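PDB 4OQ1: cell wall surface anchor family protein from Streptococcus pneumoniae, which is an ancillary pilin of the pneumococcal pilus, probably joining the base of the fibre to the bacterial cell wall. Local coordinates for residues Q53-D58 with N79-F84; I103-Y108 with M129-V134; A179-L184 with G194-T199; L215-F220 with D237-D242. The protein carries 3 engineered substitutions. All blocks are in the same frame, centred on the assembly; numbering follows the deposited sequence.

Contact 1. Residues Q53-D58 with N79-F84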
loop_
_atom_site.group_PDB
_atom_site.type_symbol
_atom_site.label_atom_id
_atom_site.label_comp_id
_atom_site.label_asym_id
_atom_site.label_seq_id
_atom_site.Cartn_x
_atom_site.Cartn_y
_atom_site.Cartn_z
ATOM N N GLN A 53 23.233 -24.632 5.003
ATOM C CA GLN A 53 24.316 -25.051 4.165
ATOM C C GLN A 53 25.629 -24.436 4.653
ATOM O O GLN A 53 25.673 -23.189 4.925
ATOM C CB GLN A 53 24.107 -24.564 2.726
ATOM C CG GLN A 53 22.831 -25.108 2.079
ATOM C CD GLN A 53 22.819 -26.619 2.013
ATOM O OE1 GLN A 53 23.822 -27.280 1.725
ATOM N NE2 GLN A 53 21.693 -27.163 2.333
ATOM N N VAL A 54 26.665 -25.266 4.777
ATOM C CA VAL A 54 27.985 -24.806 5.173
ATOM C C VAL A 54 29.135 -25.430 4.349
ATOM O O VAL A 54 28.981 -26.466 3.669
ATOM C CB VAL A 54 28.253 -25.030 6.681
ATOM C CG1 VAL A 54 27.166 -24.476 7.548
ATOM C CG2 VAL A 54 28.493 -26.514 6.998
ATOM N N TRP A 55 30.295 -24.821 4.437
ATOM C CA TRP A 55 31.499 -25.439 4.003
ATOM C C TRP A 55 32.371 -25.600 5.179
ATOM O O TRP A 55 32.655 -24.610 5.865
ATOM C CB TRP A 55 32.203 -24.536 3.016
ATOM C CG TRP A 55 31.531 -24.379 1.676
ATOM C CD1 TRP A 55 31.852 -25.052 0.510
ATOM C CD2 TRP A 55 30.434 -23.564 1.362
ATOM N NE1 TRP A 55 31.043 -24.681 -0.505
ATOM C CE2 TRP A 55 30.130 -23.795 -0.034
ATOM C CE3 TRP A 55 29.632 -22.715 2.092
ATOM C CZ2 TRP A 55 29.135 -23.121 -0.681
ATOM C CZ3 TRP A 55 28.603 -22.034 1.464
ATOM C CH2 TRP A 55 28.363 -22.250 0.078
ATOM N N LYS A 56 32.927 -26.777 5.364
ATOM C CA LYS A 56 33.864 -27.030 6.486
ATOM C C LYS A 56 35.284 -26.852 5.982
ATOM O O LYS A 56 35.693 -27.483 4.976
ATOM C CB LYS A 56 33.653 -28.465 7.012
ATOM C CG LYS A 56 34.545 -28.854 8.229
ATOM C CD LYS A 56 34.378 -30.351 8.657
ATOM C CE LYS A 56 35.085 -30.628 9.974
ATOM N NZ LYS A 56 36.522 -30.246 10.014
ATOM N N LEU A 57 35.994 -25.912 6.585
ATOM C CA LEU A 57 37.293 -25.501 6.092
ATOM C C LEU A 57 38.379 -26.488 6.552
ATOM O O LEU A 57 38.240 -27.068 7.562
ATOM C CB LEU A 57 37.672 -24.053 6.519
ATOM C CG LEU A 57 36.745 -22.855 6.337
ATOM C CD1 LEU A 57 37.364 -21.468 6.701
ATOM C CD2 LEU A 57 36.299 -22.765 4.938
ATOM N N ASP A 58 39.413 -26.687 5.722
ATOM C CA ASP A 58 40.577 -27.512 6.047
ATOM C C ASP A 58 41.485 -26.805 7.022
ATOM O O ASP A 58 41.348 -25.648 7.272
ATOM C CB ASP A 58 41.358 -27.856 4.778
ATOM C CG ASP A 58 41.998 -26.633 4.083
ATOM O OD1 ASP A 58 42.707 -25.841 4.710
ATOM O OD2 ASP A 58 41.829 -26.439 2.856
ATOM N N ASN A 79 36.096 -22.325 -7.461
ATOM C CA ASN A 79 37.490 -22.599 -7.302
ATOM C C ASN A 79 38.033 -22.153 -5.910
ATOM O O ASN A 79 39.049 -22.641 -5.450
ATOM C CB ASN A 79 38.309 -21.957 -8.435
ATOM C CG ASN A 79 39.724 -22.460 -8.456
ATOM O OD1 ASN A 79 39.929 -23.644 -8.259
ATOM N ND2 ASN A 79 40.690 -21.587 -8.674
ATOM N N LYS A 80 37.371 -21.245 -5.239
ATOM C CA LYS A 80 37.801 -20.903 -3.831
ATOM C C LYS A 80 37.341 -21.900 -2.794
ATOM O O LYS A 80 37.835 -21.880 -1.656
ATOM C CB LYS A 80 37.251 -19.567 -3.420
ATOM C CG LYS A 80 37.745 -18.445 -4.237
ATOM C CD LYS A 80 37.112 -17.193 -3.775
ATOM C CE LYS A 80 37.838 -15.990 -4.398
ATOM N NZ LYS A 80 36.946 -14.808 -4.391
ATOM N N LEU A 81 36.408 -22.794 -3.145
ATOM C CA LEU A 81 35.715 -23.593 -2.173
ATOM C C LEU A 81 36.006 -25.044 -2.372
ATOM O O LEU A 81 35.530 -25.855 -1.571
ATOM C CB LEU A 81 34.191 -23.408 -2.324
ATOM C CG LEU A 81 33.798 -21.951 -2.298
ATOM C CD1 LEU A 81 32.324 -21.853 -2.639
ATOM C CD2 LEU A 81 34.113 -21.311 -0.935
ATOM N N SER A 82 36.724 -25.372 -3.470
ATOM C CA SER A 82 36.771 -26.753 -3.955
ATOM C C SER A 82 37.513 -27.657 -2.988
ATOM O O SER A 82 37.285 -28.857 -2.960
ATOM C CB SER A 82 37.305 -26.821 -5.405
ATOM O OG SER A 82 38.519 -26.084 -5.523
ATOM N N SER A 83 38.340 -27.084 -2.128
ATOM C CA SER A 83 38.990 -27.938 -1.177
ATOM C C SER A 83 38.113 -28.236 0.050
ATOM O O SER A 83 38.545 -28.993 0.878
ATOM C CB SER A 83 40.342 -27.366 -0.750
ATOM O OG SER A 83 40.199 -26.285 0.124
ATOM N N PHE A 84 36.938 -27.609 0.214
ATOM C CA PHE A 84 36.232 -27.665 1.495
ATOM C C PHE A 84 35.199 -28.748 1.359
ATOM O O PHE A 84 34.820 -29.092 0.264
ATOM C CB PHE A 84 35.520 -26.334 1.848
ATOM C CG PHE A 84 36.418 -25.131 1.824
ATOM C CD1 PHE A 84 37.733 -25.248 2.174
ATOM C CD2 PHE A 84 35.913 -23.917 1.516
ATOM C CE1 PHE A 84 38.558 -24.148 2.108
ATOM C CE2 PHE A 84 36.741 -22.770 1.506
ATOM C CZ PHE A 84 38.063 -22.938 1.734
#
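Leu57 and Phe84 make the closest apolar contact here. The two side chains lie side by side and point the same way. Methyl CD2 of Leu57 sits over the centre of the Phe84 ring, 3.5 Å from its centroid and only 12° off the ring normal. This is a CH-pi contact. CB of Phe84 also lies 3.3 Å from the carbonyl O of Lys56. On the strand side, CB of Trp55 meets CB of Phe84 at 3.9 Å. Phe84 CB lies at the edge of the indole, and the two side chains cross at about a right angle. Leu81 reaches the five-membered part of the indole, with its CD1 3.8 Å from Trp55 NE1. At the outer end OD2 of Asp58 and OG of Ser83 are 3.2 Å apart. OD1 of Asp58 bonds Ser60 OG. A type I turn from Leu81 to Phe84 presents these residues, closed by Phe84 N to Leu81 O at 2.9 Å. Further out, Tyr61 meets the Phe84 ring edge-to-face. Lys86 makes a cation-pi contact with Trp55, and helix 66-73 packs Ile69 on Leu57 and Leu73 on Leu81. The contact folds the end of a helix-bearing connection back onto strand 50-56. That connection joins antiparallel neighbours, strands 50-56 and 85-93, in the mixed sheet of the N-terminal domain, probably a variant of the IgG-rev pilin fold.

Contact 2. Residues I103-Y108 with M129-V134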
loop_
_atom_site.group_PDB
_atom_site.type_symbol
_atom_site.label_atom_id
_atom_site.label_comp_id
_atom_site.label_asym_id
_atom_site.label_seq_id
_atom_site.Cartn_x
_atom_site.Cartn_y
_atom_site.Cartn_z
ATOM N N ILE A 103 26.184 -30.294 15.309
ATOM C CA ILE A 103 27.333 -29.832 14.556
ATOM C C ILE A 103 28.669 -30.375 15.164
ATOM O O ILE A 103 29.039 -30.017 16.298
ATOM C CB ILE A 103 27.371 -28.272 14.553
ATOM C CG1 ILE A 103 26.003 -27.725 14.091
ATOM C CG2 ILE A 103 28.533 -27.798 13.692
ATOM C CD1 ILE A 103 25.895 -26.171 14.054
ATOM N N PRO A 104 29.436 -31.128 14.372
ATOM C CA PRO A 104 30.733 -31.665 14.808
ATOM C C PRO A 104 31.690 -30.570 15.031
ATOM O O PRO A 104 31.427 -29.445 14.592
ATOM C CB PRO A 104 31.178 -32.514 13.611
ATOM C CG PRO A 104 29.963 -32.855 12.898
ATOM C CD PRO A 104 29.132 -31.608 13.019
ATOM N N ASN A 105 32.838 -30.863 15.630
ATOM C CA ASN A 105 33.894 -29.876 15.754
ATOM C C ASN A 105 34.397 -29.428 14.340
ATOM O O ASN A 105 34.439 -30.247 13.434
ATOM C CB ASN A 105 35.071 -30.511 16.440
ATOM C CG ASN A 105 34.940 -30.443 17.905
ATOM O OD1 ASN A 105 33.869 -30.158 18.421
ATOM N ND2 ASN A 105 36.028 -30.616 18.577
ATOM N N GLY A 106 34.763 -28.157 14.187
ATOM C CA GLY A 106 35.252 -27.680 12.901
ATOM C C GLY A 106 35.133 -26.179 12.709
ATOM O O GLY A 106 34.583 -25.466 13.542
ATOM N N LEU A 107 35.688 -25.667 11.596
ATOM C CA LEU A 107 35.633 -24.259 11.296
ATOM C C LEU A 107 34.816 -24.177 10.000
ATOM O O LEU A 107 35.100 -24.840 9.055
ATOM C CB LEU A 107 37.026 -23.705 11.120
ATOM C CG LEU A 107 37.163 -22.259 10.660
ATOM C CD1 LEU A 107 36.543 -21.290 11.630
ATOM C CD2 LEU A 107 38.628 -21.923 10.418
ATOM N N TYR A 108 33.735 -23.436 10.066
ATOM C CA TYR A 108 32.655 -23.529 9.099
ATOM C C TYR A 108 32.394 -22.159 8.460
ATOM O O TYR A 108 32.484 -21.165 9.114
ATOM C CB TYR A 108 31.465 -24.013 9.785
ATOM C CG TYR A 108 31.550 -25.430 10.257
ATOM C CD1 TYR A 108 31.311 -26.487 9.420
ATOM C CD2 TYR A 108 31.696 -25.683 11.641
ATOM C CE1 TYR A 108 31.357 -27.800 9.883
ATOM C CE2 TYR A 108 31.701 -26.977 12.144
ATOM C CZ TYR A 108 31.547 -28.041 11.268
ATOM O OH TYR A 108 31.548 -29.304 11.764
ATOM N N MET A 129 33.389 -24.480 16.047
ATOM C CA MET A 129 33.128 -25.418 17.156
ATOM C C MET A 129 34.418 -26.162 17.633
ATOM O O MET A 129 35.048 -26.846 16.890
ATOM C CB MET A 129 32.111 -26.405 16.607
ATOM C CG MET A 129 30.783 -25.706 16.270
ATOM S SD MET A 129 30.095 -24.847 17.709
ATOM C CE MET A 129 28.389 -24.749 17.117
ATOM N N THR A 130 34.791 -26.001 18.895
ATOM C CA THR A 130 35.888 -26.795 19.437
ATOM C C THR A 130 35.421 -27.554 20.684
ATOM O O THR A 130 34.327 -27.317 21.164
ATOM C CB THR A 130 37.060 -25.892 19.782
ATOM O OG1 THR A 130 36.742 -25.133 20.930
ATOM C CG2 THR A 130 37.356 -24.969 18.685
ATOM N N ASP A 131 36.219 -28.499 21.209
ATOM C CA ASP A 131 35.783 -29.202 22.457
ATOM C C ASP A 131 35.635 -28.207 23.597
ATOM O O ASP A 131 35.050 -28.569 24.602
ATOM C CB ASP A 131 36.738 -30.356 22.889
ATOM C CG ASP A 131 36.558 -31.632 22.034
ATOM O OD1 ASP A 131 35.526 -31.714 21.384
ATOM O OD2 ASP A 131 37.435 -32.550 22.014
ATOM N N GLN A 132 36.151 -26.974 23.458
ATOM C CA GLN A 132 36.037 -25.938 24.515
ATOM C C GLN A 132 34.887 -24.962 24.379
ATOM O O GLN A 132 34.737 -24.061 25.206
ATOM C CB GLN A 132 37.284 -25.081 24.517
ATOM C CG GLN A 132 38.588 -25.871 24.567
ATOM C CD GLN A 132 38.595 -26.917 25.658
ATOM O OE1 GLN A 132 38.052 -26.701 26.750
ATOM N NE2 GLN A 132 39.212 -28.065 25.375
ATOM N N THR A 133 34.126 -25.111 23.298
ATOM C CA THR A 133 33.032 -24.221 22.921
ATOM C C THR A 133 31.959 -24.335 23.963
ATOM O O THR A 133 31.442 -25.441 24.152
ATOM C CB THR A 133 32.360 -24.715 21.592
ATOM O OG1 THR A 133 33.279 -24.552 20.495
ATOM C CG2 THR A 133 31.050 -23.969 21.327
ATOM N N VAL A 134 31.588 -23.211 24.578
ATOM C CA VAL A 134 30.427 -23.182 25.514
ATOM C C VAL A 134 29.122 -23.302 24.715
ATOM O O VAL A 134 28.963 -22.592 23.731
ATOM C CB VAL A 134 30.459 -21.902 26.449
ATOM C CG1 VAL A 134 29.564 -20.766 25.921
ATOM C CG2 VAL A 134 30.122 -22.246 27.911
#
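The carbonyl O of Met129 is approached by two groups of the other segment. Gly106 N donates to it at 3.0 Å, in the carbonyl plane and on a lone pair. CA of Asn105 adds a CA-H...O contact with the same Met129 O at 3.4 Å. Met129 N returns a bond to Gly106 O at 2.9 Å, so the two residues form an antiparallel hydrogen-bonded pair. The Met129 chain bends at chi2 (-57°), which turns SD aside from an extended course. Its CG lies 4.0 Å from Ile103 CG2, and the two side chains cross at about a right angle. CG of Met129 also comes near the Tyr108 ring. Tyr108 OH donates to Pro104 O at 2.8 Å, from above the carbonyl plane. This bond, four residues back, is a tyrosine corner. Gly106 lies inside it, where a CB would crowd Tyr108 CZ. On the outer side, ND2 of Asn105 donates to OD1 of Asp131 at 3.1 Å. The bond is bent, at 139°, and meets the carboxylate from above its plane. OD1 of Asn105 takes a bond from His28 NE2, so its amide is held at both ends. Asp131 is carried by the type I turn from Thr130 to Thr133. This implies a backbone pair fixing the strand ends and one bent bond, probably strengthened by carboxylate charge, tying the turn to the link between strands 98-103 and 106-110.

Contact 3. Residues A179-L184 with G194-T199. Engineered in segment 179-184: Ala179 (natural residue Glu), Ala180 (natural residue Lys), Ala181 (natural residue Glu).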
loop_
_atom_site.group_PDB
_atom_site.type_symbol
_atom_site.label_atom_id
_atom_site.label_comp_id
_atom_site.label_asym_id
_atom_site.label_seq_id
_atom_site.Cartn_x
_atom_site.Cartn_y
_atom_site.Cartn_z
ATOM N N ALA A 179 -1.747 -6.568 -14.132
ATOM C CA ALA A 179 -1.677 -8.025 -14.030
ATOM C C ALA A 179 -1.984 -8.604 -12.623
ATOM O O ALA A 179 -2.483 -9.704 -12.472
ATOM C CB ALA A 179 -0.308 -8.479 -14.491
ATOM N N ALA A 180 -1.613 -7.888 -11.583
ATOM C CA ALA A 180 -1.819 -8.402 -10.267
ATOM C C ALA A 180 -1.720 -7.303 -9.289
ATOM O O ALA A 180 -0.896 -6.356 -9.472
ATOM C CB ALA A 180 -0.710 -9.375 -9.939
ATOM N N ALA A 181 -2.457 -7.467 -8.195
ATOM C CA ALA A 181 -2.186 -6.661 -7.002
ATOM C C ALA A 181 -0.899 -7.171 -6.362
ATOM O O ALA A 181 -0.692 -8.387 -6.145
ATOM C CB ALA A 181 -3.376 -6.675 -6.032
ATOM N N VAL A 182 -0.029 -6.228 -5.999
ATOM C CA VAL A 182 1.284 -6.559 -5.547
ATOM C C VAL A 182 1.244 -6.843 -4.090
ATOM O O VAL A 182 0.731 -6.061 -3.342
ATOM C CB VAL A 182 2.267 -5.377 -5.779
ATOM C CG1 VAL A 182 3.613 -5.683 -5.198
ATOM C CG2 VAL A 182 2.425 -5.123 -7.300
ATOM N N PRO A 183 1.822 -7.972 -3.668
ATOM C CA PRO A 183 1.906 -8.234 -2.214
ATOM C C PRO A 183 2.876 -7.404 -1.438
ATOM O O PRO A 183 4.014 -7.287 -1.895
ATOM C CB PRO A 183 2.323 -9.671 -2.186
ATOM C CG PRO A 183 3.072 -9.894 -3.435
ATOM C CD PRO A 183 2.449 -9.045 -4.454
ATOM N N LEU A 184 2.528 -7.028 -0.213
ATOM C CA LEU A 184 3.318 -6.082 0.587
ATOM C C LEU A 184 3.282 -6.427 2.035
ATOM O O LEU A 184 2.296 -7.023 2.518
ATOM C CB LEU A 184 2.755 -4.688 0.450
ATOM C CG LEU A 184 2.783 -4.109 -0.970
ATOM C CD1 LEU A 184 2.016 -2.790 -1.034
ATOM C CD2 LEU A 184 4.185 -3.872 -1.518
ATOM N N GLY A 194 3.247 -11.752 0.974
ATOM C CA GLY A 194 2.570 -10.686 1.642
ATOM C C GLY A 194 1.077 -10.571 1.321
ATOM O O GLY A 194 0.445 -11.470 0.731
ATOM N N GLN A 195 0.512 -9.457 1.753
ATOM C CA GLN A 195 -0.932 -9.202 1.680
ATOM C C GLN A 195 -1.152 -8.384 0.409
ATOM O O GLN A 195 -0.438 -7.420 0.102
ATOM C CB GLN A 195 -1.418 -8.485 2.936
ATOM C CG GLN A 195 -1.488 -9.397 4.161
ATOM C CD GLN A 195 -0.171 -10.127 4.452
ATOM O OE1 GLN A 195 0.824 -9.497 4.877
ATOM N NE2 GLN A 195 -0.138 -11.465 4.213
ATOM N N VAL A 196 -2.133 -8.805 -0.349
ATOM C CA VAL A 196 -2.423 -8.258 -1.703
ATOM C C VAL A 196 -3.550 -7.182 -1.653
ATOM O O VAL A 196 -3.729 -6.380 -2.554
ATOM C CB VAL A 196 -2.787 -9.444 -2.596
ATOM C CG1 VAL A 196 -3.489 -9.042 -3.817
ATOM C CG2 VAL A 196 -1.520 -10.229 -2.982
ATOM N N GLY A 197 -4.212 -7.059 -0.529
ATOM C CA GLY A 197 -5.394 -6.238 -0.496
ATOM C C GLY A 197 -5.255 -4.812 -0.008
ATOM O O GLY A 197 -6.263 -4.250 0.392
ATOM N N ARG A 198 -4.072 -4.201 -0.019
ATOM C CA ARG A 198 -3.901 -3.028 0.828
ATOM C C ARG A 198 -3.964 -1.725 0.004
ATOM O O ARG A 198 -3.521 -1.658 -1.154
ATOM C CB ARG A 198 -2.605 -3.082 1.644
ATOM C CG ARG A 198 -2.493 -4.279 2.565
ATOM C CD ARG A 198 -1.138 -4.415 3.196
ATOM N NE ARG A 198 -0.794 -3.216 3.977
ATOM C CZ ARG A 198 0.428 -2.918 4.450
ATOM N NH1 ARG A 198 1.472 -3.735 4.251
ATOM N NH2 ARG A 198 0.613 -1.785 5.102
ATOM N N THR A 199 -4.533 -0.706 0.632
ATOM C CA THR A 199 -4.447 0.635 0.146
ATOM C C THR A 199 -3.287 1.261 0.800
ATOM O O THR A 199 -3.105 1.125 2.021
ATOM C CB THR A 199 -5.741 1.403 0.396
ATOM O OG1 THR A 199 -6.784 0.685 -0.295
ATOM C CG2 THR A 199 -5.688 2.765 -0.174
HETATM O O HOH W 1 -1.252 -4.715 -3.103
HETATM O O HOH W 2 0.717 -6.708 5.124
#
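Ala181 and Val196 open the contact. Ala181 is an engineered residue, glutamate in the natural sequence, and its CB lies 3.2 Å from Val196 CG1. That is tighter than usual for two carbons. Next comes Val182, whose side chain turns away toward Leu170, Tyr190 and Tyr218. A water lies between its carbonyl O and that of Val196, though its distance to Val182 O is too short to be trusted. Pro183 packs against segment 194-199, with its CB 3.8 Å from Gly194 C. Its CA makes a CA-H...O contact with Gln195 O at 3.4 Å. Leu184 then forms a single antiparallel bridge with Gln195. Leu184 N donates to Gln195 O at 3.0 Å, from above the carbonyl plane. Gln195 N donates back to Leu184 O at 3.1 Å, and this bond is the straighter one at 166°. Gln195 bends at chi2 (54°), which turns CD out of an extended line. Its OE1 takes a bond at 2.8 Å from a second water, which also donates to Leu184 O. NH1 of Arg198 lies 4.1 Å from Leu184 CB, and its hydrogen bond goes to Gly186 O. The contact joins the end of strand 177-185 to the loop before strand 200-201. The direct hydrogen bonds across it run backbone to backbone, with the second water beside them. Ala181, being engineered, says nothing of the natural side chain there.

Contact 4. Residues L215-F220 with D237-D242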
loop_
_atom_site.group_PDB
_atom_site.type_symbol
_atom_site.label_atom_id
_atom_site.label_comp_id
_atom_site.label_asym_id
_atom_site.label_seq_id
_atom_site.Cartn_x
_atom_site.Cartn_y
_atom_site.Cartn_z
ATOM N N LEU A 215 12.208 -5.996 -10.348
ATOM C CA LEU A 215 12.294 -5.279 -11.598
ATOM C C LEU A 215 11.038 -5.498 -12.461
ATOM O O LEU A 215 10.511 -6.584 -12.537
ATOM C CB LEU A 215 13.548 -5.681 -12.348
ATOM C CG LEU A 215 14.886 -5.467 -11.607
ATOM C CD1 LEU A 215 16.006 -6.018 -12.463
ATOM C CD2 LEU A 215 15.119 -4.023 -11.276
ATOM N N GLY A 216 10.546 -4.421 -13.089
ATOM C CA GLY A 216 9.416 -4.539 -13.927
ATOM C C GLY A 216 8.590 -3.246 -14.011
ATOM O O GLY A 216 9.045 -2.159 -13.581
ATOM N N ASN A 217 7.374 -3.423 -14.533
ATOM C CA ASN A 217 6.446 -2.320 -14.818
ATOM C C ASN A 217 5.322 -2.354 -13.799
ATOM O O ASN A 217 4.787 -3.428 -13.476
ATOM C CB ASN A 217 5.855 -2.456 -16.197
ATOM C CG ASN A 217 6.897 -2.260 -17.271
ATOM O OD1 ASN A 217 7.530 -1.232 -17.314
ATOM N ND2 ASN A 217 7.119 -3.285 -18.102
ATOM N N TYR A 218 5.066 -1.156 -13.240
ATOM C CA TYR A 218 4.070 -1.019 -12.159
ATOM C C TYR A 218 3.151 0.181 -12.466
ATOM O O TYR A 218 3.485 1.032 -13.255
ATOM C CB TYR A 218 4.749 -0.832 -10.751
ATOM C CG TYR A 218 5.504 -2.056 -10.335
ATOM C CD1 TYR A 218 6.850 -2.181 -10.677
ATOM C CD2 TYR A 218 4.875 -3.113 -9.700
ATOM C CE1 TYR A 218 7.550 -3.304 -10.355
ATOM C CE2 TYR A 218 5.552 -4.296 -9.400
ATOM C CZ TYR A 218 6.919 -4.376 -9.709
ATOM O OH TYR A 218 7.642 -5.519 -9.346
ATOM N N ARG A 219 2.055 0.240 -11.708
ATOM C CA ARG A 219 1.068 1.315 -11.808
ATOM C C ARG A 219 0.514 1.584 -10.398
ATOM O O ARG A 219 0.108 0.639 -9.692
ATOM C CB ARG A 219 0.032 0.766 -12.697
ATOM C CG ARG A 219 -1.123 1.602 -13.075
ATOM C CD ARG A 219 -1.736 0.821 -14.259
ATOM N NE ARG A 219 -1.069 0.931 -15.556
ATOM C CZ ARG A 219 -1.419 0.198 -16.623
ATOM N NH1 ARG A 219 -2.313 -0.747 -16.518
ATOM N NH2 ARG A 219 -0.820 0.314 -17.780
ATOM N N PHE A 220 0.542 2.870 -10.011
ATOM C CA PHE A 220 -0.108 3.324 -8.812
ATOM C C PHE A 220 -1.515 3.886 -9.195
ATOM O O PHE A 220 -1.598 4.801 -10.006
ATOM C CB PHE A 220 0.719 4.398 -8.117
ATOM C CG PHE A 220 1.871 3.911 -7.375
ATOM C CD1 PHE A 220 1.802 3.741 -6.005
ATOM C CD2 PHE A 220 3.122 3.784 -7.992
ATOM C CE1 PHE A 220 2.920 3.328 -5.288
ATOM C CE2 PHE A 220 4.241 3.398 -7.256
ATOM C CZ PHE A 220 4.128 3.159 -5.917
ATOM N N ASP A 237 2.179 5.306 -14.044
ATOM C CA ASP A 237 3.023 4.174 -14.384
ATOM C C ASP A 237 4.417 4.397 -13.920
ATOM O O ASP A 237 4.906 5.530 -13.817
ATOM C CB ASP A 237 3.001 3.958 -15.928
ATOM C CG ASP A 237 1.839 3.079 -16.369
ATOM O OD1 ASP A 237 0.766 2.957 -15.691
ATOM O OD2 ASP A 237 2.006 2.464 -17.431
ATOM N N VAL A 238 5.111 3.323 -13.614
ATOM C CA VAL A 238 6.494 3.509 -13.154
ATOM C C VAL A 238 7.217 2.217 -13.546
ATOM O O VAL A 238 6.595 1.161 -13.613
ATOM C CB VAL A 238 6.608 3.810 -11.642
ATOM C CG1 VAL A 238 6.269 2.639 -10.841
ATOM C CG2 VAL A 238 8.045 4.177 -11.318
ATOM N N GLN A 239 8.477 2.362 -13.956
ATOM C CA GLN A 239 9.294 1.248 -14.456
ATOM C C GLN A 239 10.557 1.191 -13.615
ATOM O O GLN A 239 11.266 2.218 -13.417
ATOM C CB GLN A 239 9.643 1.409 -15.915
ATOM C CG GLN A 239 10.438 0.200 -16.488
ATOM C CD GLN A 239 10.793 0.353 -17.979
ATOM O OE1 GLN A 239 11.650 1.148 -18.371
ATOM N NE2 GLN A 239 10.082 -0.367 -18.800
ATOM N N LEU A 240 10.797 0.010 -13.076
ATOM C CA LEU A 240 11.985 -0.252 -12.226
ATOM C C LEU A 240 12.906 -1.128 -13.061
ATOM O O LEU A 240 12.527 -2.223 -13.398
ATOM C CB LEU A 240 11.622 -0.934 -10.933
ATOM C CG LEU A 240 10.600 -0.105 -10.198
ATOM C CD1 LEU A 240 10.331 -0.806 -8.892
ATOM C CD2 LEU A 240 11.172 1.298 -9.944
ATOM N N VAL A 241 14.020 -0.546 -13.545
ATOM C CA VAL A 241 14.952 -1.322 -14.406
ATOM C C VAL A 241 16.229 -1.660 -13.622
ATOM O O VAL A 241 17.062 -2.390 -14.128
ATOM C CB VAL A 241 15.345 -0.615 -15.709
ATOM C CG1 VAL A 241 14.121 -0.212 -16.528
ATOM C CG2 VAL A 241 16.196 0.601 -15.410
ATOM N N ASP A 242 16.381 -1.174 -12.395
ATOM C CA ASP A 242 17.611 -1.371 -11.597
ATOM C C ASP A 242 17.348 -0.851 -10.223
ATOM O O ASP A 242 16.197 -0.675 -9.888
ATOM C CB ASP A 242 18.854 -0.702 -12.209
ATOM C CG ASP A 242 18.695 0.762 -12.432
ATOM O OD1 ASP A 242 18.054 1.413 -11.616
ATOM O OD2 ASP A 242 19.221 1.268 -13.462
HETATM O O HOH W 3 6.143 1.572 -16.852
#
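Arg219 and Asp237 are a non-hydrogen-bonded pair on neighbouring antiparallel strands of a CnaB-type beta sandwich. The Arg219 chain leaves with CG anti to the backbone N (chi1 -178°) and runs beside Asp237, pointing the same way. CB is 3.8 Å from Asp237 OD1, and CG comes to 3.5 Å of that oxygen. CD of Arg219 is 3.6 Å from Asp237 OD1. NE then donates to OD1 at 2.7 Å, almost straight at 168°, as part of a salt bridge. It arrives on the syn side, with guanidinium and carboxylate nearly coplanar. At the tip NH2 bridges to Asp176 and NH1 bonds Ser178 OG. Three polar partners thus fix the rotation of the guanidinium. On the same face of the sheet, Gln239 NE2 donates to Asn217 OD1 at 3.1 Å, on a lone pair. The other face carries Tyr218, Val238 and Leu240. CB of Tyr218 touches Val238 CG1 at 3.8 Å, and CE1 of Tyr218 lies 4.0 Å from Leu240 CD1. Tyr218 OH bonds Pro214 O, four residues back, which makes a tyrosine corner around Gly216. Val246 and Ile248 of strand 246-254, and Val151 of strand 150-157, pack against this apolar face and belong to the opposing sheet. Backbone bonds join Tyr218 to Val238 and Gly216 to Leu240 in both directions. In the last pair Leu240 N reaches Gly216 O at 2.8 Å with an angle of 177°.

Contacts 1 and 2 belong to the N-terminal part and share one sheet. Strands 50-56 and 106-110 are neighbours in it, and Leu57 N probably bonds Leu107 O. Contacts 3 and 4 lie in one prealbumin-like domain and touch through one packing contact. The centres of contacts 1 and 3 are about 41 Å apart. Each contact mixes buried and exposed residues. Contact 1 is the more buried, with four of seven touching residues, and contact 3 has only two of eight. Contact 1 is mostly aromatic and aliphatic packing. Contact 4 is a full strand pair, apolar on one face and polar or charged on the other. Contacts 2 and 3 each have one backbone pair beside a loop. Contacts 2 and 4 both hold a tyrosine corner, in different domains.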